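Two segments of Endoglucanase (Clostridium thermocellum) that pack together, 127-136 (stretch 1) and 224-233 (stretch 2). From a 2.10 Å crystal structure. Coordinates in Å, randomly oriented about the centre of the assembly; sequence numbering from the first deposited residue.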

ATOM      1  N   GLU A 127      -0.592   5.966  -0.561  1.00 21.81           N
ATOM      2  CA  GLU A 127      -1.523   5.700   0.544  1.00 22.96           C
ATOM      3  C   GLU A 127      -2.437   4.540   0.106  1.00 23.08           C
ATOM      4  O   GLU A 127      -2.644   3.574   0.849  1.00 22.92           O
ATOM      5  CB  GLU A 127      -2.370   6.947   0.848  1.00 23.67           C
ATOM      6  CG  GLU A 127      -3.318   6.832   2.051  1.00 24.74           C
ATOM      7  CD  GLU A 127      -2.660   7.192   3.385  1.00 24.20           C
ATOM      8  OE1 GLU A 127      -1.627   7.888   3.377  1.00 21.53           O
ATOM      9  OE2 GLU A 127      -3.187   6.797   4.447  1.00 25.21           O
ATOM     10  N   ALA A 128      -2.971   4.639  -1.107  1.00 22.15           N
ATOM     11  CA  ALA A 128      -3.842   3.598  -1.644  1.00 23.43           C
ATOM     12  C   ALA A 128      -3.056   2.310  -1.903  1.00 23.42           C
ATOM     13  O   ALA A 128      -3.574   1.216  -1.706  1.00 21.52           O
ATOM     14  CB  ALA A 128      -4.513   4.079  -2.936  1.00 22.33           C
ATOM     15  N   TYR A 129      -1.807   2.441  -2.348  1.00 22.73           N
ATOM     16  CA  TYR A 129      -0.994   1.258  -2.605  1.00 21.47           C
ATOM     17  C   TYR A 129      -0.771   0.461  -1.326  1.00 21.07           C
ATOM     18  O   TYR A 129      -0.867  -0.763  -1.330  1.00 22.61           O
ATOM     19  CB  TYR A 129       0.369   1.632  -3.196  1.00 20.34           C
ATOM     20  CG  TYR A 129       1.367   0.493  -3.149  1.00 21.99           C
ATOM     21  CD1 TYR A 129       2.174   0.289  -2.023  1.00 21.50           C
ATOM     22  CD2 TYR A 129       1.462  -0.423  -4.198  1.00 20.96           C
ATOM     23  CE1 TYR A 129       3.046  -0.797  -1.942  1.00 22.23           C
ATOM     24  CE2 TYR A 129       2.329  -1.516  -4.129  1.00 22.92           C
ATOM     25  CZ  TYR A 129       3.119  -1.698  -2.994  1.00 21.06           C
ATOM     26  OH  TYR A 129       3.954  -2.785  -2.913  1.00 20.93           O
ATOM     27  N   ALA A 130      -0.466   1.158  -0.235  1.00 20.88           N
ATOM     28  CA  ALA A 130      -0.217   0.489   1.032  1.00 21.65           C
ATOM     29  C   ALA A 130      -1.484  -0.186   1.521  1.00 22.06           C
ATOM     30  O   ALA A 130      -1.463  -1.347   1.926  1.00 22.36           O
ATOM     31  CB  ALA A 130       0.288   1.489   2.067  1.00 20.50           C
ATOM     32  N   ALA A 131      -2.588   0.547   1.463  1.00 21.28           N
ATOM     33  CA  ALA A 131      -3.885   0.038   1.891  1.00 22.16           C
ATOM     34  C   ALA A 131      -4.310  -1.207   1.113  1.00 22.15           C
ATOM     35  O   ALA A 131      -4.786  -2.178   1.693  1.00 23.36           O
ATOM     36  CB  ALA A 131      -4.949   1.131   1.741  1.00 20.52           C
ATOM     37  N   SER A 132      -4.139  -1.182  -0.200  1.00 21.20           N
ATOM     38  CA  SER A 132      -4.543  -2.320  -1.008  1.00 21.94           C
ATOM     39  C   SER A 132      -3.555  -3.479  -0.878  1.00 22.13           C
ATOM     40  O   SER A 132      -3.956  -4.637  -0.852  1.00 21.31           O
ATOM     41  CB  SER A 132      -4.665  -1.912  -2.477  1.00 22.69           C
ATOM     42  OG  SER A 132      -3.405  -1.540  -2.997  1.00 24.12           O
ATOM     43  N   THR A 133      -2.269  -3.170  -0.780  1.00 21.32           N
ATOM     44  CA  THR A 133      -1.280  -4.229  -0.686  1.00 21.56           C
ATOM     45  C   THR A 133      -1.330  -4.943   0.669  1.00 21.72           C
ATOM     46  O   THR A 133      -1.195  -6.165   0.733  1.00 22.49           O
ATOM     47  CB  THR A 133       0.126  -3.686  -1.029  1.00 21.61           C
ATOM     48  OG1 THR A 133       0.100  -3.148  -2.360  1.00 19.32           O
ATOM     49  CG2 THR A 133       1.172  -4.798  -0.973  1.00 19.23           C
ATOM     50  N   VAL A 134      -1.542  -4.197   1.748  1.00 22.80           N
ATOM     51  CA  VAL A 134      -1.666  -4.834   3.058  1.00 23.13           C
ATOM     52  C   VAL A 134      -2.980  -5.636   3.030  1.00 23.50           C
ATOM     53  O   VAL A 134      -3.060  -6.743   3.560  1.00 22.63           O
ATOM     54  CB  VAL A 134      -1.720  -3.798   4.202  1.00 24.25           C
ATOM     55  CG1 VAL A 134      -2.053  -4.494   5.512  1.00 23.91           C
ATOM     56  CG2 VAL A 134      -0.373  -3.075   4.320  1.00 22.32           C
ATOM     57  N   GLY A 135      -4.006  -5.071   2.392  1.00 23.81           N
ATOM     58  CA  GLY A 135      -5.291  -5.756   2.289  1.00 24.96           C
ATOM     59  C   GLY A 135      -5.181  -7.033   1.465  1.00 24.28           C
ATOM     60  O   GLY A 135      -5.831  -8.037   1.764  1.00 21.82           O
ATOM     61  N   TRP A 136      -4.361  -6.957   0.417  1.00 24.71           N
ATOM     62  CA  TRP A 136      -4.040  -8.033  -0.535  1.00 26.04           C
ATOM     63  C   TRP A 136      -3.417  -9.171   0.284  1.00 25.82           C
ATOM     64  O   TRP A 136      -3.839 -10.325   0.181  1.00 25.54           O
ATOM     65  CB  TRP A 136      -3.090  -7.373  -1.563  1.00 28.51           C
ATOM     66  CG  TRP A 136      -2.120  -8.058  -2.563  1.00 33.21           C
ATOM     67  CD1 TRP A 136      -1.005  -7.447  -3.099  1.00 33.73           C
ATOM     68  CD2 TRP A 136      -2.231  -9.317  -3.253  1.00 33.20           C
ATOM     69  NE1 TRP A 136      -0.430  -8.222  -4.056  1.00 33.81           N
ATOM     70  CE2 TRP A 136      -1.142  -9.375  -4.173  1.00 34.90           C
ATOM     71  CE3 TRP A 136      -3.115 -10.390  -3.180  1.00 32.22           C
ATOM     72  CZ2 TRP A 136      -0.936 -10.458  -5.016  1.00 33.72           C
ATOM     73  CZ3 TRP A 136      -2.902 -11.463  -4.021  1.00 34.64           C
ATOM     74  CH2 TRP A 136      -1.815 -11.494  -4.924  1.00 38.57           C
ATOM     75  N   ALA A 224      -9.551   0.108  -5.754  1.00 21.83           N
ATOM     76  CA  ALA A 224      -9.033  -1.241  -5.563  1.00 21.60           C
ATOM     77  C   ALA A 224      -8.996  -1.573  -4.076  1.00 21.80           C
ATOM     78  O   ALA A 224      -9.491  -2.616  -3.663  1.00 21.52           O
ATOM     79  CB  ALA A 224      -7.636  -1.374  -6.170  1.00 21.90           C
ATOM     80  N   SER A 225      -8.420  -0.672  -3.285  1.00 21.30           N
ATOM     81  CA  SER A 225      -8.318  -0.850  -1.839  1.00 23.22           C
ATOM     82  C   SER A 225      -9.681  -1.106  -1.195  1.00 23.92           C
ATOM     83  O   SER A 225      -9.826  -1.988  -0.345  1.00 24.38           O
ATOM     84  CB  SER A 225      -7.689   0.389  -1.192  1.00 21.60           C
ATOM     85  OG  SER A 225      -7.558   0.205   0.204  1.00 21.95           O
ATOM     86  N   LEU A 226     -10.673  -0.317  -1.595  1.00 22.48           N
ATOM     87  CA  LEU A 226     -12.020  -0.460  -1.062  1.00 23.06           C
ATOM     88  C   LEU A 226     -12.661  -1.779  -1.485  1.00 22.36           C
ATOM     89  O   LEU A 226     -13.412  -2.374  -0.715  1.00 22.58           O
ATOM     90  CB  LEU A 226     -12.882   0.729  -1.495  1.00 24.33           C
ATOM     91  CG  LEU A 226     -12.496   2.009  -0.754  1.00 25.06           C
ATOM     92  CD1 LEU A 226     -13.029   3.236  -1.469  1.00 25.34           C
ATOM     93  CD2 LEU A 226     -13.028   1.923   0.669  1.00 23.99           C
ATOM     94  N   ALA A 227     -12.367  -2.235  -2.700  1.00 21.95           N
ATOM     95  CA  ALA A 227     -12.902  -3.506  -3.177  1.00 22.38           C
ATOM     96  C   ALA A 227     -12.265  -4.623  -2.348  1.00 22.88           C
ATOM     97  O   ALA A 227     -12.921  -5.599  -1.995  1.00 23.68           O
ATOM     98  CB  ALA A 227     -12.595  -3.699  -4.654  1.00 21.28           C
ATOM     99  N   ILE A 228     -10.983  -4.471  -2.038  1.00 22.87           N
ATOM    100  CA  ILE A 228     -10.268  -5.445  -1.220  1.00 22.98           C
ATOM    101  C   ILE A 228     -10.852  -5.425   0.199  1.00 23.54           C
ATOM    102  O   ILE A 228     -10.963  -6.470   0.843  1.00 23.05           O
ATOM    103  CB  ILE A 228      -8.753  -5.116  -1.172  1.00 23.14           C
ATOM    104  CG1 ILE A 228      -8.143  -5.361  -2.559  1.00 22.87           C
ATOM    105  CG2 ILE A 228      -8.046  -5.959  -0.100  1.00 21.31           C
ATOM    106  CD1 ILE A 228      -6.751  -4.834  -2.724  1.00 24.86           C
ATOM    107  N   ASN A 229     -11.232  -4.236   0.671  1.00 23.60           N
ATOM    108  CA  ASN A 229     -11.803  -4.082   2.006  1.00 25.64           C
ATOM    109  C   ASN A 229     -13.102  -4.886   2.063  1.00 27.02           C
ATOM    110  O   ASN A 229     -13.398  -5.544   3.064  1.00 26.92           O
ATOM    111  CB  ASN A 229     -12.085  -2.605   2.307  1.00 25.02           C
ATOM    112  CG  ASN A 229     -11.978  -2.278   3.788  1.00 26.48           C
ATOM    113  OD1 ASN A 229     -12.739  -1.459   4.316  1.00 27.65           O
ATOM    114  ND2 ASN A 229     -11.024  -2.902   4.464  1.00 21.43           N
ATOM    115  N   TYR A 230     -13.878  -4.826   0.984  1.00 27.46           N
ATOM    116  CA  TYR A 230     -15.115  -5.583   0.918  1.00 26.91           C
ATOM    117  C   TYR A 230     -14.767  -7.063   1.042  1.00 27.58           C
ATOM    118  O   TYR A 230     -15.358  -7.784   1.852  1.00 27.10           O
ATOM    119  CB  TYR A 230     -15.839  -5.340  -0.409  1.00 26.80           C
ATOM    120  CG  TYR A 230     -16.845  -6.419  -0.738  1.00 27.52           C
ATOM    121  CD1 TYR A 230     -18.125  -6.413  -0.182  1.00 29.43           C
ATOM    122  CD2 TYR A 230     -16.492  -7.488  -1.560  1.00 28.42           C
ATOM    123  CE1 TYR A 230     -19.034  -7.453  -0.446  1.00 28.24           C
ATOM    124  CE2 TYR A 230     -17.384  -8.527  -1.823  1.00 28.65           C
ATOM    125  CZ  TYR A 230     -18.648  -8.501  -1.267  1.00 29.30           C
ATOM    126  OH  TYR A 230     -19.519  -9.524  -1.559  1.00 30.72           O
ATOM    127  N   MET A 231     -13.803  -7.515   0.242  1.00 26.75           N
ATOM    128  CA  MET A 231     -13.390  -8.916   0.258  1.00 27.09           C
ATOM    129  C   MET A 231     -12.959  -9.375   1.647  1.00 28.23           C
ATOM    130  O   MET A 231     -13.223 -10.508   2.043  1.00 28.26           O
ATOM    131  CB  MET A 231     -12.238  -9.163  -0.726  1.00 28.09           C
ATOM    132  CG  MET A 231     -12.590  -9.051  -2.206  1.00 26.24           C
ATOM    133  SD  MET A 231     -13.947 -10.111  -2.754  1.00 29.12           S
ATOM    134  CE  MET A 231     -13.213 -11.735  -2.691  1.00 26.03           C
ATOM    135  N   ASN A 232     -12.301  -8.486   2.386  1.00 28.45           N
ATOM    136  CA  ASN A 232     -11.816  -8.801   3.727  1.00 27.99           C
ATOM    137  C   ASN A 232     -12.887  -8.765   4.818  1.00 29.39           C
ATOM    138  O   ASN A 232     -12.751  -9.440   5.838  1.00 29.17           O
ATOM    139  CB  ASN A 232     -10.675  -7.838   4.102  1.00 26.22           C
ATOM    140  CG  ASN A 232      -9.357  -8.186   3.417  1.00 25.87           C
ATOM    141  OD1 ASN A 232      -8.531  -7.312   3.164  1.00 26.58           O
ATOM    142  ND2 ASN A 232      -9.150  -9.465   3.132  1.00 21.94           N
ATOM    143  N   PHE A 233     -13.953  -7.998   4.607  1.00 29.73           N
ATOM    144  CA  PHE A 233     -15.002  -7.879   5.619  1.00 30.72           C
ATOM    145  C   PHE A 233     -16.387  -8.426   5.279  1.00 32.31           C
ATOM    146  O   PHE A 233     -17.274  -8.416   6.134  1.00 32.41           O
ATOM    147  CB  PHE A 233     -15.156  -6.414   6.021  1.00 29.07           C
ATOM    148  CG  PHE A 233     -14.006  -5.882   6.821  1.00 28.95           C
ATOM    149  CD1 PHE A 233     -13.899  -6.158   8.181  1.00 30.22           C
ATOM    150  CD2 PHE A 233     -13.010  -5.127   6.208  1.00 29.19           C
ATOM    151  CE1 PHE A 233     -12.808  -5.689   8.927  1.00 30.03           C
ATOM    152  CE2 PHE A 233     -11.917  -4.653   6.938  1.00 30.14           C
ATOM    153  CZ  PHE A 233     -11.814  -4.934   8.299  1.00 29.05           C
TER
HETATM  154  O   HOH W   1      -7.787  -2.491   1.670  1.00 25.66           O

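Both stretches are helical throughout, held by the usual i to i+4 backbone bonds, such as S132 N to A128 O at 2.9 Å and N229 N to S225 O at 2.8 Å. Their axes run in nearly the same direction, crossing at 26° and approaching to 8.3 Å. Helices this near need small residues where they meet. The backbones come closest at a pair of serines, where S132 CA lies 4.1 Å from S225 CA; one turn further on, G135 CA is 6.1 Å from I228 CA.

The serine pair lies where the backbones come closest. Both CB atoms point sideways, so the short side chains pass beside one another, with S132 CB 4.0 Å from S225 CB. The side chain of A131 is a single methyl, and its CB sits 3.2 Å from S225 OG, a hydroxyl that is hydrogen-bonded elsewhere in the structure.

I228 has the largest area covered by the other stretch, and its CA-to-CB bond points toward the first helix. Its CD1 lies 3.6 Å from S132 CB and 3.4 Å from S132 O, while its CG2 packs 3.4 Å from G135 C. Glycine suits this position well: an ideal CB on G135 would point toward the second helix and fall 2.7 Å from I228 CG2, a clash. Without a side chain, G135 lets the branched isoleucine rest directly on the backbone. S132 O accepts the backbone hydrogen bond from W136 N at 2.7 Å; the methyl I228 CD1 has no polar hydrogen to give, so its contact with S132 O is van der Waals packing.

No clear direct hydrogen bond joins the helices, but water 1 lies between them, donating to A131 O at 3.0 Å and to S225 O at 2.9 Å, although other acceptors compete for its protons. On the far side of the first helix, T133 points away, and its OG1 donates to Y129 O at 2.8 Å, which satisfies a polar group within a buried helix.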